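HTH-type transcriptional activator AmpR (Citrobacter freundii, PDB 3KOS) regulates transcription of the AmpC beta-lactamase gene as a LysR-family DNA-binding factor, represented here by its effector binding domain. Local coordinates at residues 12-17 with 194-199; 58-63 with 188-193; 82-87 with 174-179. All blocks are in the same frame, centred on the assembly; numbering follows the deposited sequence.

Contact 1 of 3, residues 12-17 with 194-199; sequences EKLKIG and PAMREF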
loop_
_atom_site.group_PDB
_atom_site.type_symbol
_atom_site.label_atom_id
_atom_site.label_comp_id
_atom_site.label_asym_id
_atom_site.label_seq_id
_atom_site.Cartn_x
_atom_site.Cartn_y
_atom_site.Cartn_z
ATOM N N GLU A 12 7.671 -26.094 11.226
ATOM C CA GLU A 12 6.720 -25.548 12.176
ATOM C C GLU A 12 6.123 -24.303 11.547
ATOM O O GLU A 12 6.854 -23.452 11.053
ATOM C CB GLU A 12 7.422 -25.200 13.489
ATOM C CG GLU A 12 8.158 -26.399 14.099
ATOM C CD GLU A 12 8.881 -26.063 15.390
ATOM O OE1 GLU A 12 8.918 -24.876 15.768
ATOM O OE2 GLU A 12 9.415 -26.996 16.038
ATOM N N LYS A 13 4.803 -24.210 11.555
ATOM C CA LYS A 13 4.131 -23.096 10.899
ATOM C C LYS A 13 4.187 -21.833 11.746
ATOM O O LYS A 13 4.062 -21.891 12.967
ATOM C CB LYS A 13 2.685 -23.463 10.589
ATOM C CG LYS A 13 1.961 -22.423 9.756
ATOM C CD LYS A 13 0.645 -22.968 9.244
ATOM C CE LYS A 13 -0.139 -21.901 8.495
ATOM N NZ LYS A 13 -1.452 -22.431 8.045
ATOM N N LEU A 14 4.386 -20.690 11.088
ATOM C CA LEU A 14 4.337 -19.398 11.758
ATOM C C LEU A 14 3.627 -18.411 10.835
ATOM O O LEU A 14 4.044 -18.220 9.696
ATOM C CB LEU A 14 5.746 -18.903 12.077
ATOM C CG LEU A 14 5.907 -17.496 12.663
ATOM C CD1 LEU A 14 5.153 -17.365 13.966
ATOM C CD2 LEU A 14 7.379 -17.187 12.884
ATOM N N LYS A 15 2.558 -17.798 11.330
ATOM C CA LYS A 15 1.750 -16.907 10.502
ATOM C C LYS A 15 1.844 -15.486 11.034
ATOM O O LYS A 15 1.508 -15.213 12.191
ATOM C CB LYS A 15 0.291 -17.379 10.461
ATOM C CG LYS A 15 -0.453 -16.853 9.250
ATOM C CD LYS A 15 -1.942 -17.225 9.215
ATOM C CE LYS A 15 -2.592 -16.581 7.984
ATOM N NZ LYS A 15 -4.082 -16.705 7.951
ATOM N N ILE A 16 2.332 -14.583 10.194
ATOM C CA ILE A 16 2.566 -13.220 10.627
ATOM C C ILE A 16 1.951 -12.212 9.655
ATOM O O ILE A 16 2.179 -12.289 8.457
ATOM C CB ILE A 16 4.056 -12.939 10.773
ATOM C CG1 ILE A 16 4.681 -13.951 11.749
ATOM C CG2 ILE A 16 4.281 -11.526 11.263
ATOM C CD1 ILE A 16 6.045 -13.555 12.255
ATOM N N GLY A 17 1.182 -11.275 10.198
ATOM C CA GLY A 17 0.604 -10.188 9.418
ATOM C C GLY A 17 1.402 -8.918 9.661
ATOM O O GLY A 17 1.472 -8.438 10.792
ATOM N N PRO A 194 7.209 -22.211 20.018
ATOM C CA PRO A 194 8.661 -22.076 19.861
ATOM C C PRO A 194 9.036 -21.289 18.604
ATOM O O PRO A 194 9.996 -20.520 18.632
ATOM C CB PRO A 194 9.139 -23.528 19.723
ATOM C CG PRO A 194 8.067 -24.349 20.344
ATOM C CD PRO A 194 6.780 -23.613 20.161
ATOM N N ALA A 195 8.307 -21.505 17.517
ATOM C CA ALA A 195 8.585 -20.805 16.259
ATOM C C ALA A 195 8.414 -19.299 16.451
ATOM O O ALA A 195 9.204 -18.505 15.942
ATOM C CB ALA A 195 7.668 -21.303 15.161
HETATM N N MSE A 196 7.384 -18.909 17.196
HETATM C CA MSE A 196 7.165 -17.495 17.501
HETATM C C MSE A 196 8.313 -16.921 18.329
HETATM O O MSE A 196 8.840 -15.851 18.016
HETATM C CB MSE A 196 5.817 -17.296 18.207
HETATM C CG MSE A 196 4.626 -17.603 17.301
HETATM SE SE MSE A 196 2.952 -17.835 18.323
HETATM C CE MSE A 196 2.799 -16.028 19.050
ATOM N N ARG A 197 8.725 -17.639 19.376
ATOM C CA ARG A 197 9.803 -17.140 20.218
ATOM C C ARG A 197 11.066 -16.964 19.391
ATOM O O ARG A 197 11.806 -15.997 19.566
ATOM C CB ARG A 197 10.068 -18.087 21.407
ATOM C CG ARG A 197 9.018 -18.014 22.511
ATOM C CD ARG A 197 9.408 -18.883 23.741
ATOM N NE ARG A 197 9.226 -20.304 23.464
ATOM C CZ ARG A 197 8.071 -20.944 23.616
ATOM N NH1 ARG A 197 7.009 -20.287 24.057
ATOM N NH2 ARG A 197 7.971 -22.237 23.333
ATOM N N GLU A 198 11.317 -17.910 18.496
ATOM C CA GLU A 198 12.511 -17.863 17.665
ATOM C C GLU A 198 12.481 -16.709 16.675
ATOM O O GLU A 198 13.464 -15.984 16.519
ATOM C CB GLU A 198 12.719 -19.207 16.969
ATOM C CG GLU A 198 13.236 -20.251 17.965
ATOM C CD GLU A 198 13.280 -21.658 17.427
ATOM O OE1 GLU A 198 12.702 -21.920 16.353
ATOM O OE2 GLU A 198 13.889 -22.518 18.102
ATOM N N PHE A 199 11.348 -16.531 16.009
ATOM C CA PHE A 199 11.211 -15.399 15.103
ATOM C C PHE A 199 11.380 -14.059 15.834
ATOM O O PHE A 199 12.083 -13.173 15.357
ATOM C CB PHE A 199 9.874 -15.441 14.370
ATOM C CG PHE A 199 9.673 -14.277 13.438
ATOM C CD1 PHE A 199 9.064 -13.121 13.885
ATOM C CD2 PHE A 199 10.133 -14.332 12.131
ATOM C CE1 PHE A 199 8.883 -12.034 13.035
ATOM C CE2 PHE A 199 9.962 -13.250 11.275
ATOM C CZ PHE A 199 9.330 -12.101 11.731
HETATM O O HOH W 1 6.428 -23.816 16.868
#
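Leu14 and Ile16 of strand 12-19 pack against the first turns of the C-terminal helix 194-209, a helix-on-sheet contact of the LysR effector binding domain. The two segment axes come within 8.3 Å at a crossing angle of -59°. Leu14 divides its methyls between two helix residues: CD1 presses on CG of Met196, a selenomethionine, at a tight 3.4 Å, while CD2 meets CB of Phe199 at 3.4 Å. Having CG anti to the backbone N (chi1 174°) carries the branch up to the helix. At the base of Leu14 the small Ala195 lets the backbones approach, its CB lying 4.4 Å from Leu14 CB. Ile16 comes tip to tip with Phe199 and lays CD1 over one face of the ring, a CH-pi contact with 3.5 Å from CD1 to the ring centroid. Phe34 meets the same ring edge-to-face.

At the helix start the chemistry turns polar. One water donates to Glu12 OE1 at 2.9 Å and accepts from Ala195 N at 3.0 Å, so a first-turn N-H is linked to a carboxylate. The helix N-terminus would probably favour the negative charge of Glu12, while the like charge of nearby Glu198, which bonds His40, would tend to disfavour it. A helix laid obliquely over a mixed sheet, with alternate strand residues facing it, is the layering of the alpha-beta domains in the periplasmic-binding-protein-like fold.

Contact 2 of 3, residues 58-63 with 188-193; sequences GLDYTI and QSRPET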
loop_
_atom_site.group_PDB
_atom_site.type_symbol
_atom_site.label_atom_id
_atom_site.label_comp_id
_atom_site.label_asym_id
_atom_site.label_seq_id
_atom_site.Cartn_x
_atom_site.Cartn_y
_atom_site.Cartn_z
ATOM N N GLY A 58 -6.470 -15.248 11.969
ATOM C CA GLY A 58 -5.748 -16.390 12.498
ATOM C C GLY A 58 -4.243 -16.180 12.512
ATOM O O GLY A 58 -3.469 -17.105 12.252
ATOM N N LEU A 59 -3.822 -14.966 12.841
ATOM C CA LEU A 59 -2.398 -14.653 12.914
ATOM C C LEU A 59 -1.758 -15.134 14.211
ATOM O O LEU A 59 -2.403 -15.156 15.259
ATOM C CB LEU A 59 -2.185 -13.147 12.798
ATOM C CG LEU A 59 -2.734 -12.471 11.539
ATOM C CD1 LEU A 59 -2.483 -10.972 11.621
ATOM C CD2 LEU A 59 -2.108 -13.067 10.279
ATOM N N ASP A 60 -0.482 -15.499 14.141
ATOM C CA ASP A 60 0.301 -15.720 15.359
ATOM C C ASP A 60 0.797 -14.388 15.906
ATOM O O ASP A 60 0.575 -14.060 17.076
ATOM C CB ASP A 60 1.473 -16.666 15.068
ATOM C CG ASP A 60 1.005 -18.061 14.715
ATOM O OD1 ASP A 60 0.150 -18.596 15.456
ATOM O OD2 ASP A 60 1.471 -18.620 13.706
ATOM N N TYR A 61 1.459 -13.619 15.037
ATOM C CA TYR A 61 1.980 -12.306 15.374
ATOM C C TYR A 61 1.446 -11.252 14.407
ATOM O O TYR A 61 1.152 -11.553 13.250
ATOM C CB TYR A 61 3.498 -12.284 15.228
ATOM C CG TYR A 61 4.286 -12.778 16.425
ATOM C CD1 TYR A 61 3.948 -12.402 17.721
ATOM C CD2 TYR A 61 5.407 -13.576 16.244
ATOM C CE1 TYR A 61 4.702 -12.837 18.813
ATOM C CE2 TYR A 61 6.154 -14.014 17.322
ATOM C CZ TYR A 61 5.795 -13.644 18.598
ATOM O OH TYR A 61 6.565 -14.089 19.657
ATOM N N THR A 62 1.375 -10.018 14.888
ATOM C CA THR A 62 1.068 -8.857 14.052
ATOM C C THR A 62 2.215 -7.859 14.179
ATOM O O THR A 62 2.616 -7.502 15.286
ATOM C CB THR A 62 -0.207 -8.165 14.542
ATOM O OG1 THR A 62 -1.287 -9.106 14.547
ATOM C CG2 THR A 62 -0.564 -6.982 13.640
ATOM N N ILE A 63 2.771 -7.418 13.057
ATOM C CA ILE A 63 3.743 -6.340 13.131
ATOM C C ILE A 63 3.006 -5.082 12.713
ATOM O O ILE A 63 2.344 -5.073 11.686
ATOM C CB ILE A 63 4.966 -6.604 12.263
ATOM C CG1 ILE A 63 5.758 -7.789 12.856
ATOM C CG2 ILE A 63 5.824 -5.344 12.197
ATOM C CD1 ILE A 63 6.958 -8.228 12.018
ATOM N N GLN A 188 -3.043 -11.740 23.854
ATOM C CA GLN A 188 -2.738 -12.454 25.088
ATOM C C GLN A 188 -3.369 -13.840 25.104
ATOM O O GLN A 188 -2.864 -14.748 25.754
ATOM C CB GLN A 188 -3.130 -11.635 26.319
ATOM C CG GLN A 188 -2.247 -10.408 26.503
ATOM C CD GLN A 188 -2.326 -9.806 27.892
ATOM O OE1 GLN A 188 -3.400 -9.749 28.504
ATOM N NE2 GLN A 188 -1.183 -9.337 28.396
ATOM N N SER A 189 -4.450 -14.013 24.351
ATOM C CA SER A 189 -5.128 -15.305 24.291
ATOM C C SER A 189 -4.541 -16.259 23.253
ATOM O O SER A 189 -4.991 -17.397 23.134
ATOM C CB SER A 189 -6.619 -15.106 24.023
ATOM O OG SER A 189 -6.816 -14.422 22.801
ATOM N N ARG A 190 -3.548 -15.801 22.496
ATOM C CA ARG A 190 -2.910 -16.642 21.484
ATOM C C ARG A 190 -1.688 -17.326 22.099
ATOM O O ARG A 190 -0.811 -16.657 22.641
ATOM C CB ARG A 190 -2.472 -15.799 20.282
ATOM C CG ARG A 190 -1.888 -16.601 19.116
ATOM C CD ARG A 190 -2.971 -17.116 18.186
ATOM N NE ARG A 190 -2.445 -17.935 17.095
ATOM C CZ ARG A 190 -3.167 -18.341 16.054
ATOM N NH1 ARG A 190 -4.448 -17.994 15.955
ATOM N NH2 ARG A 190 -2.613 -19.084 15.101
ATOM N N PRO A 191 -1.632 -18.661 22.027
ATOM C CA PRO A 191 -0.512 -19.407 22.614
ATOM C C PRO A 191 0.807 -19.067 21.930
ATOM O O PRO A 191 0.859 -19.001 20.707
ATOM C CB PRO A 191 -0.872 -20.869 22.325
ATOM C CG PRO A 191 -2.342 -20.870 22.086
ATOM C CD PRO A 191 -2.651 -19.552 21.446
ATOM N N GLU A 192 1.854 -18.851 22.715
ATOM C CA GLU A 192 3.180 -18.593 22.160
ATOM C C GLU A 192 3.915 -19.902 21.881
ATOM O O GLU A 192 4.167 -20.695 22.794
ATOM C CB GLU A 192 3.978 -17.718 23.118
ATOM C CG GLU A 192 5.319 -17.269 22.600
ATOM C CD GLU A 192 6.174 -16.666 23.698
ATOM O OE1 GLU A 192 6.714 -17.436 24.530
ATOM O OE2 GLU A 192 6.308 -15.426 23.739
ATOM N N THR A 193 4.254 -20.122 20.613
ATOM C CA THR A 193 4.930 -21.332 20.162
ATOM C C THR A 193 6.438 -21.117 20.124
ATOM O O THR A 193 6.909 -19.983 20.193
ATOM C CB THR A 193 4.491 -21.700 18.733
ATOM O OG1 THR A 193 4.872 -20.633 17.845
ATOM C CG2 THR A 193 2.976 -21.916 18.667
HETATM O O HOH W 2 3.659 -20.549 15.467
HETATM O O HOH W 3 -0.195 -19.595 18.299
HETATM O O HOH W 4 5.230 -13.746 21.973
#
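Asp60 OD1 takes the guanidinium of Arg190 in a salt bridge, with NH2 at 2.8 Å and a weak second bond from NE at 3.1 Å. The NH2 bond reaches OD1 from above the carboxylate plane, 46° out of it, and the two flat groups are turned 66° against each other. Leu59 O lies over one face of the guanidinium, 3.3 Å from Arg190 NE without bonding to it. The Arg190 chain bends at chi2 (86°), carrying CD over toward Leu59 O.

Waters make the next shell. One donates both to Asp60 OD1 and to Pro191 O, 2.7 Å from the latter. A second is hydrogen-bonded to Thr193 OG1 and donates weakly to Asp60 OD2, whose stronger partner is the backbone N of Lys15; a glycerol hydroxyl also bonds OD2. Further along, a third water joins Tyr61 OH to Glu192 OE2; Tyr61 OH also bonds Ser200 OG, and Glu192 OE1 is salt-bridged to Arg197.

Gly58 closes helix 54-57 in a Schellman motif, and Thr193 N-caps helix 194-209 by bonding Met196 N. The contact therefore joins the turn entering strand 61-66, beside strand 12-19, to the loop running from strand 181-187 into the C-terminal helix.

Contact 3 of 3, residues 82-87 with 174-179; sequences LMSPLC and LTQIDL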
loop_
_atom_site.group_PDB
_atom_site.type_symbol
_atom_site.label_atom_id
_atom_site.label_comp_id
_atom_site.label_asym_id
_atom_site.label_seq_id
_atom_site.Cartn_x
_atom_site.Cartn_y
_atom_site.Cartn_z
ATOM N N LEU A 82 10.674 7.465 13.373
ATOM C CA LEU A 82 10.704 8.922 13.309
ATOM C C LEU A 82 10.303 9.432 11.929
ATOM O O LEU A 82 10.781 8.940 10.909
ATOM C CB LEU A 82 12.093 9.444 13.668
ATOM C CG LEU A 82 12.577 9.045 15.066
ATOM C CD1 LEU A 82 13.896 9.742 15.385
ATOM C CD2 LEU A 82 11.527 9.398 16.102
HETATM N N MSE A 83 9.428 10.431 11.912
HETATM C CA MSE A 83 8.872 10.946 10.663
HETATM C C MSE A 83 9.380 12.327 10.294
HETATM O O MSE A 83 9.625 13.169 11.160
HETATM C CB MSE A 83 7.356 11.011 10.749
HETATM C CG MSE A 83 6.721 9.675 11.034
HETATM SE SE MSE A 83 4.788 9.873 11.227
HETATM C CE MSE A 83 4.637 11.788 10.969
ATOM N N SER A 84 9.511 12.560 8.993
ATOM C CA SER A 84 9.969 13.842 8.492
ATOM C C SER A 84 9.367 14.043 7.100
ATOM O O SER A 84 8.946 13.076 6.461
ATOM C CB SER A 84 11.502 13.836 8.443
ATOM O OG SER A 84 12.031 15.138 8.282
ATOM N N PRO A 85 9.294 15.298 6.632
ATOM C CA PRO A 85 8.781 15.525 5.281
ATOM C C PRO A 85 9.634 14.821 4.235
ATOM O O PRO A 85 10.849 14.730 4.392
ATOM C CB PRO A 85 8.884 17.040 5.121
ATOM C CG PRO A 85 8.672 17.559 6.513
ATOM C CD PRO A 85 9.371 16.553 7.413
ATOM N N LEU A 86 8.981 14.319 3.193
ATOM C CA LEU A 86 9.653 13.609 2.112
ATOM C C LEU A 86 8.978 14.003 0.818
ATOM O O LEU A 86 7.756 14.005 0.745
ATOM C CB LEU A 86 9.504 12.097 2.302
ATOM C CG LEU A 86 10.195 11.497 3.525
ATOM C CD1 LEU A 86 9.683 10.083 3.766
ATOM C CD2 LEU A 86 11.714 11.502 3.344
ATOM N N CYS A 87 9.762 14.327 -0.211
ATOM C CA CYS A 87 9.167 14.777 -1.459
ATOM C C CYS A 87 10.079 14.479 -2.648
ATOM O O CYS A 87 11.227 14.058 -2.477
ATOM C CB CYS A 87 8.835 16.273 -1.393
ATOM S SG CYS A 87 10.317 17.298 -1.224
ATOM N N LEU A 174 16.081 18.087 8.497
ATOM C CA LEU A 174 16.632 17.135 9.447
ATOM C C LEU A 174 15.647 16.767 10.550
ATOM O O LEU A 174 15.703 15.664 11.091
ATOM C CB LEU A 174 17.903 17.701 10.077
ATOM C CG LEU A 174 19.089 17.829 9.127
ATOM C CD1 LEU A 174 20.304 18.403 9.856
ATOM C CD2 LEU A 174 19.413 16.473 8.517
ATOM N N THR A 175 14.764 17.698 10.896
ATOM C CA THR A 175 13.885 17.520 12.048
ATOM C C THR A 175 12.888 16.389 11.860
ATOM O O THR A 175 12.209 16.308 10.840
ATOM C CB THR A 175 13.117 18.814 12.402
ATOM O OG1 THR A 175 14.049 19.847 12.733
ATOM C CG2 THR A 175 12.193 18.576 13.592
ATOM N N GLN A 176 12.812 15.516 12.861
ATOM C CA GLN A 176 11.905 14.378 12.826
ATOM C C GLN A 176 11.017 14.365 14.066
ATOM O O GLN A 176 11.423 14.842 15.124
ATOM C CB GLN A 176 12.703 13.084 12.807
ATOM C CG GLN A 176 13.716 12.973 11.702
ATOM C CD GLN A 176 14.532 11.717 11.835
ATOM O OE1 GLN A 176 14.481 10.835 10.978
ATOM N NE2 GLN A 176 15.278 11.613 12.931
ATOM N N ILE A 177 9.818 13.800 13.944
ATOM C CA ILE A 177 8.926 13.650 15.095
ATOM C C ILE A 177 8.580 12.177 15.327
ATOM O O ILE A 177 8.651 11.363 14.407
ATOM C CB ILE A 177 7.628 14.471 14.945
ATOM C CG1 ILE A 177 6.872 14.075 13.672
ATOM C CG2 ILE A 177 7.933 15.971 14.935
ATOM C CD1 ILE A 177 5.501 14.735 13.528
ATOM N N ASP A 178 8.203 11.849 16.562
ATOM C CA ASP A 178 7.831 10.488 16.938
ATOM C C ASP A 178 6.353 10.449 17.288
ATOM O O ASP A 178 5.937 11.003 18.304
ATOM C CB ASP A 178 8.676 10.042 18.138
ATOM C CG ASP A 178 8.339 8.638 18.625
ATOM O OD1 ASP A 178 7.346 8.031 18.172
ATOM O OD2 ASP A 178 9.086 8.131 19.489
ATOM N N LEU A 179 5.556 9.818 16.430
ATOM C CA LEU A 179 4.138 9.641 16.697
ATOM C C LEU A 179 3.806 8.154 16.802
ATOM O O LEU A 179 2.644 7.757 16.711
ATOM C CB LEU A 179 3.294 10.295 15.599
ATOM C CG LEU A 179 3.515 11.803 15.451
ATOM C CD1 LEU A 179 2.627 12.392 14.354
ATOM C CD2 LEU A 179 3.264 12.497 16.781
#
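Thr175 O is gripped by two donors: the hydroxyl of Ser84, with OG 2.8 Å from Thr175 O, and the indole N-H of Trp118. Ser84 approaches from above the carbonyl plane, 35° out of it, its OG set anti to the backbone N. Met83 and Ile177 form an antiparallel hydrogen-bonded pair. Met83 N donates to Ile177 O at 2.8 Å and nearly straight, 173° at the hydrogen; Ile177 N returns the bond to Met83 O at 2.9 Å. Each of these oxygens also receives a CA-H contact, the shorter from Gln176 CA to Met83 O at 3.1 Å.

Side chains pack on both sides of the bridge. On one, CE of Met83, a selenomethionine, nearly eclipses its own CB about chi3 (-1°), a strained turn, and lies 4.0 Å from both Ile177 CD1 and Leu179 CD1; Tyr65 also touches Met83 and Leu179. On the other, Leu82 splits its methyls, CD1 against Gln176 NE2 at 3.4 Å and CD2 against Asp178 CB at 3.6 Å, and crosses the Gln176 chain at about a right angle.

On its other side strand 73-86 is hydrogen-bonded to strand 153-156, Ser84 with Ala155 and Leu86 with Ala153. Two backbone bonds and one hydroxyl bond thus hold segment 174-179 before the chain enters strand 181-187, beside 73-86 in the sheet, with apolar packing at Met83 and a more polar border at Leu82.

Overall arrangement
Contacts 1 and 2 touch each other, their centres about 9 Å apart; they lie on neighbouring strands, 12-19 and 61-66, and meet at the start of helix 194-209. Contact 1 is the most buried and is mainly hydrocarbon and aromatic packing, whereas contact 2 is partly buried and relies on charges and bridging waters. Contact 3, also partly buried, lies on the opposite side of the chain's centre, about 32 Å from contact 1 and about 31 Å from contact 2 between centres. It reaches the same mixed sheet through strand 73-86, but by direct backbone bonds and one serine hydroxyl, with no bridging charge or water. Along the chain it is nested inside contact 2, itself nested inside contact 1.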